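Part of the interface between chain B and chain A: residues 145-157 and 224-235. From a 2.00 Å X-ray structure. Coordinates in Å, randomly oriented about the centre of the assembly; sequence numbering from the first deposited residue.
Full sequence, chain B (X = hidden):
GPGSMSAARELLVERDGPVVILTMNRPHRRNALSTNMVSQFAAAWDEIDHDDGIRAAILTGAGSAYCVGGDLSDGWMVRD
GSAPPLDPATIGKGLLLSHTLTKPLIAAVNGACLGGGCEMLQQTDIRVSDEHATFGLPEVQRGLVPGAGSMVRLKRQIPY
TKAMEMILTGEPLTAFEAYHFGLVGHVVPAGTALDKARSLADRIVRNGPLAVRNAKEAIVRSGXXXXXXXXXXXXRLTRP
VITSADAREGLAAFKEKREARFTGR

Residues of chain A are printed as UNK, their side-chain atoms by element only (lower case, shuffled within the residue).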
# COMPACT_ATOMS: atom_id res chain seq x y z
N VAL B 145 -9.13 13.90 -16.96
CA VAL B 145 -8.62 13.15 -15.81
C VAL B 145 -9.29 11.78 -15.68
O VAL B 145 -10.42 11.60 -16.12
CB VAL B 145 -8.78 13.95 -14.50
CG1 VAL B 145 -7.85 15.21 -14.50
CG2 VAL B 145 -10.25 14.28 -14.24
N PRO B 146 -8.60 10.79 -15.09
CA PRO B 146 -9.26 9.52 -14.81
C PRO B 146 -10.15 9.62 -13.56
O PRO B 146 -9.76 9.23 -12.44
CB PRO B 146 -8.10 8.57 -14.62
CG PRO B 146 -7.03 9.41 -14.04
CD PRO B 146 -7.22 10.81 -14.59
N GLY B 147 -11.35 10.17 -13.79
CA GLY B 147 -12.31 10.46 -12.73
C GLY B 147 -13.36 9.38 -12.53
O GLY B 147 -14.41 9.64 -11.94
N ALA B 148 -13.09 8.18 -13.01
CA ALA B 148 -13.94 7.02 -12.72
C ALA B 148 -13.34 6.21 -11.56
O ALA B 148 -13.27 4.97 -11.61
CB ALA B 148 -14.13 6.17 -13.97
N GLY B 149 -12.91 6.91 -10.51
CA GLY B 149 -12.44 6.28 -9.29
C GLY B 149 -10.93 6.18 -9.09
O GLY B 149 -10.49 5.90 -7.98
N SER B 150 -10.15 6.40 -10.16
CA SER B 150 -8.69 6.15 -10.12
C SER B 150 -7.96 7.08 -9.18
O SER B 150 -6.99 6.67 -8.52
CB SER B 150 -8.06 6.24 -11.51
OG SER B 150 -8.53 5.20 -12.37
N MET B 151 -8.42 8.32 -9.10
CA MET B 151 -7.73 9.31 -8.26
C MET B 151 -7.96 9.04 -6.78
O MET B 151 -7.07 9.22 -5.98
CB MET B 151 -8.13 10.73 -8.68
CG MET B 151 -7.65 11.04 -10.10
SD MET B 151 -8.05 12.68 -10.73
CE MET B 151 -9.79 12.47 -11.09
N VAL B 152 -9.14 8.54 -6.43
CA VAL B 152 -9.43 8.01 -5.08
C VAL B 152 -8.65 6.71 -4.80
O VAL B 152 -7.96 6.59 -3.78
CB VAL B 152 -10.93 7.73 -4.94
CG1 VAL B 152 -11.26 6.94 -3.66
CG2 VAL B 152 -11.74 9.05 -4.99
N ARG B 153 -8.72 5.77 -5.75
CA ARG B 153 -8.40 4.36 -5.48
C ARG B 153 -6.96 3.94 -5.74
O ARG B 153 -6.45 3.11 -5.01
CB ARG B 153 -9.29 3.43 -6.29
CG ARG B 153 -10.72 3.44 -5.86
CD ARG B 153 -11.61 2.99 -6.98
NE ARG B 153 -12.99 2.87 -6.57
CZ ARG B 153 -13.99 2.65 -7.40
NH1 ARG B 153 -13.76 2.56 -8.70
NH2 ARG B 153 -15.23 2.54 -6.93
N LEU B 154 -6.34 4.45 -6.80
CA LEU B 154 -5.12 3.82 -7.32
C LEU B 154 -4.02 3.80 -6.28
O LEU B 154 -3.40 2.74 -6.05
CB LEU B 154 -4.63 4.50 -8.59
CG LEU B 154 -3.51 3.77 -9.35
CD1 LEU B 154 -3.94 2.31 -9.67
CD2 LEU B 154 -3.12 4.51 -10.65
N LYS B 155 -3.81 4.94 -5.62
CA LYS B 155 -2.82 5.06 -4.54
C LYS B 155 -3.14 4.18 -3.35
O LYS B 155 -2.27 3.94 -2.54
CB LYS B 155 -2.67 6.50 -4.03
CG LYS B 155 -3.97 7.06 -3.41
CD LYS B 155 -3.78 8.34 -2.70
CE LYS B 155 -5.02 8.70 -1.89
NZ LYS B 155 -6.23 9.01 -2.75
N ARG B 156 -4.40 3.74 -3.22
CA ARG B 156 -4.74 2.83 -2.12
C ARG B 156 -4.31 1.40 -2.41
O ARG B 156 -4.21 0.58 -1.49
CB ARG B 156 -6.24 2.83 -1.86
CG ARG B 156 -6.80 4.19 -1.53
CD ARG B 156 -8.27 4.14 -1.30
NE ARG B 156 -8.80 5.48 -1.13
CZ ARG B 156 -9.89 5.79 -0.42
NH1 ARG B 156 -10.61 4.85 0.21
NH2 ARG B 156 -10.23 7.06 -0.33
N GLN B 157 -4.13 1.10 -3.69
CA GLN B 157 -3.95 -0.27 -4.15
C GLN B 157 -2.51 -0.60 -4.58
O GLN B 157 -2.12 -1.78 -4.55
CB GLN B 157 -4.93 -0.52 -5.29
CG GLN B 157 -6.39 -0.38 -4.87
CD GLN B 157 -7.37 -0.99 -5.86
OE1 GLN B 157 -6.97 -1.63 -6.84
NE2 GLN B 157 -8.67 -0.80 -5.61
N UNK A 224 -7.35 8.52 1.94
CA UNK A 224 -7.83 7.17 2.21
C UNK A 224 -9.17 7.24 2.97
O UNK A 224 -9.53 6.33 3.75
c UNK A 224 -2.92 8.57 1.37
c UNK A 224 -2.09 7.71 0.66
c UNK A 224 -6.78 6.41 3.02
c UNK A 224 -4.12 8.12 1.93
c UNK A 224 -2.41 6.38 0.50
c UNK A 224 -4.48 6.78 1.77
c UNK A 224 -3.60 5.93 1.05
c UNK A 224 -5.35 4.72 1.73
n UNK A 224 -4.16 4.68 1.04
c UNK A 224 -5.59 5.97 2.21
N UNK A 225 -9.92 8.30 2.69
CA UNK A 225 -11.19 8.58 3.34
C UNK A 225 -12.28 7.62 2.85
O UNK A 225 -12.13 6.98 1.81
c UNK A 225 -11.61 10.01 3.05
c UNK A 225 -11.27 12.50 2.97
c UNK A 225 -10.67 11.15 3.45
c UNK A 225 -10.37 11.15 4.96
N UNK A 226 -13.35 7.52 3.64
CA UNK A 226 -14.59 6.82 3.25
C UNK A 226 -14.87 7.06 1.77
O UNK A 226 -14.89 8.21 1.32
c UNK A 226 -15.79 7.30 4.12
N UNK A 227 -15.06 5.97 1.02
CA UNK A 227 -15.05 6.01 -0.45
C UNK A 227 -16.19 6.91 -1.01
O UNK A 227 -15.96 7.63 -1.96
c UNK A 227 -14.95 4.59 -1.09
c UNK A 227 -15.71 4.46 -2.47
o UNK A 227 -13.96 3.09 -3.58
o UNK A 227 -16.00 3.26 -4.39
c UNK A 227 -15.16 3.53 -3.52
N UNK A 228 -17.37 6.94 -0.39
CA UNK A 228 -18.42 7.89 -0.80
C UNK A 228 -17.96 9.36 -0.71
O UNK A 228 -18.17 10.12 -1.64
c UNK A 228 -20.56 6.48 -0.42
c UNK A 228 -21.90 6.36 0.32
o UNK A 228 -22.17 7.17 1.25
c UNK A 228 -19.71 7.71 0.01
o UNK A 228 -22.67 5.43 -0.01
N UNK A 229 -17.32 9.73 0.39
CA UNK A 229 -16.81 11.10 0.56
C UNK A 229 -15.68 11.38 -0.43
O UNK A 229 -15.65 12.45 -1.06
c UNK A 229 -17.41 11.29 3.05
o UNK A 229 -17.07 10.98 4.23
c UNK A 229 -16.30 11.36 1.99
o UNK A 229 -18.59 11.55 2.73
N UNK A 230 -14.78 10.41 -0.58
CA UNK A 230 -13.62 10.51 -1.47
C UNK A 230 -14.04 10.70 -2.93
O UNK A 230 -13.50 11.54 -3.65
c UNK A 230 -12.73 9.28 -1.33
N UNK A 231 -15.03 9.93 -3.37
CA UNK A 231 -15.54 10.04 -4.74
C UNK A 231 -16.27 11.37 -4.99
O UNK A 231 -16.26 11.87 -6.11
n UNK A 231 -17.40 5.93 -4.99
n UNK A 231 -19.36 5.55 -3.86
c UNK A 231 -18.70 6.16 -4.83
c UNK A 231 -16.56 6.53 -6.01
c UNK A 231 -16.45 8.85 -5.10
n UNK A 231 -19.36 6.94 -5.66
c UNK A 231 -15.67 7.61 -5.42
N UNK A 232 -16.95 11.91 -3.96
CA UNK A 232 -17.56 13.25 -4.09
C UNK A 232 -16.46 14.32 -4.27
O UNK A 232 -16.58 15.20 -5.13
c UNK A 232 -18.46 13.55 -2.88
N UNK A 233 -15.37 14.19 -3.51
CA UNK A 233 -14.19 15.07 -3.70
C UNK A 233 -13.63 14.97 -5.14
O UNK A 233 -13.38 16.00 -5.80
c UNK A 233 -11.77 15.42 -2.98
c UNK A 233 -12.78 14.85 -0.09
c UNK A 233 -13.11 14.79 -2.62
c UNK A 233 -13.59 15.32 -1.27
N UNK A 234 -13.50 13.74 -5.63
CA UNK A 234 -13.03 13.46 -6.99
C UNK A 234 -13.95 14.04 -8.08
O UNK A 234 -13.48 14.63 -9.06
o UNK A 234 -13.40 9.28 -8.55
c UNK A 234 -12.89 11.94 -7.17
c UNK A 234 -12.46 11.47 -8.52
o UNK A 234 -11.21 9.45 -8.64
c UNK A 234 -12.35 9.96 -8.58
N UNK A 235 -15.25 13.85 -7.92
CA UNK A 235 -16.24 14.36 -8.88
C UNK A 235 -16.19 15.89 -8.99
O UNK A 235 -16.27 16.43 -10.10
c UNK A 235 -17.65 13.89 -8.50

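Position 224 carries one carbon followed by fused five- and six-membered rings holding eight carbons and one nitrogen, and its six-membered ring lies under the aliphatic end of Lys155(B); this is the indole of Trp224(A). CE of Lys155(B) lies 3.9 Å from the centroid of the six-membered ring of Trp224(A), over its face, a CH-pi contact made by the aliphatic part of the lysine.

Position 225 has four carbons, forked at the second, and its backbone O faces the guanidinium of Arg156(B): Leu225(A). Its side chain leads away, and the backbone makes the contact. The O of Leu225(A) accepts hydrogen bonds from NH1 (3.1 Å) and NH2 (2.9 Å) of Arg156(B), lying at the edge of the guanidinium, where both donors can reach it.

The single carbon at 226 points away from chain B and belongs to Ala226(A), the N-cap residue of the helix that follows.

At 227, three carbons end in two oxygens, and both oxygens face one arginine, Arg153(B); this is Glu227(A). OE1 of Glu227(A) accepts from NE of Arg153(B) at 3.2 Å and OE2 of Glu227(A) from NH2 of Arg153(B) at 2.8 Å, a two-pronged salt bridge.

Position 228 also has three carbons and two oxygens, and 229 two carbons and two oxygens; neither touches this part of chain B. They are Glu228(A) and Asp229(A).

Position 230 has one carbon, directed toward chain B, where it packs on Val152(B): Ala230(A). Its CB lies 3.6 Å from CG1 of Val152(B), at a point where the two backbones come close, with CA of Ala230(A) 6.1 Å from CA of Val152(B).

Three carbons, a nitrogen and a carbon bearing two more nitrogens, the carbons lying near Val152(B) and the end of Arg153(B), make 231 Arg231(A). Its NE donates to OE2 of Glu227(A) at 3.1 Å, so this carboxylate bridges arginines of both chains.

One carbon at 232, pointing away, gives Ala232(A); four at 233, forked at the first with one arm two carbons long, give Ile233(A). Neither reaches chain B here.

Position 234 sends three carbons and two oxygens toward the start of the chain B helix, the oxygens lying by the backbone N of Met151(B) and Val152(B): Glu234(A). OE2 of Glu234(A) accepts from N of Val152(B) at 3.2 Å and, weakly, from N of Met151(B) at 3.0 Å.

The lone carbon at 235 points away, as Ala235(A).

The contact thus sets two helices at 126°, their axes 9.1 Å apart at closest approach. Glu234(A) meets free amides in the first turn of the chain B helix, Val152(B) packs on Ala230(A) in the middle, and Arg156(B) reaches the backbone before the chain A helix. The Arg153(B)–Glu227(A) salt bridge and the Lys155(B)–Trp224(A) packing add to this part of the interface.

Chain A, residues 224-235: WLAEEDARAIEA
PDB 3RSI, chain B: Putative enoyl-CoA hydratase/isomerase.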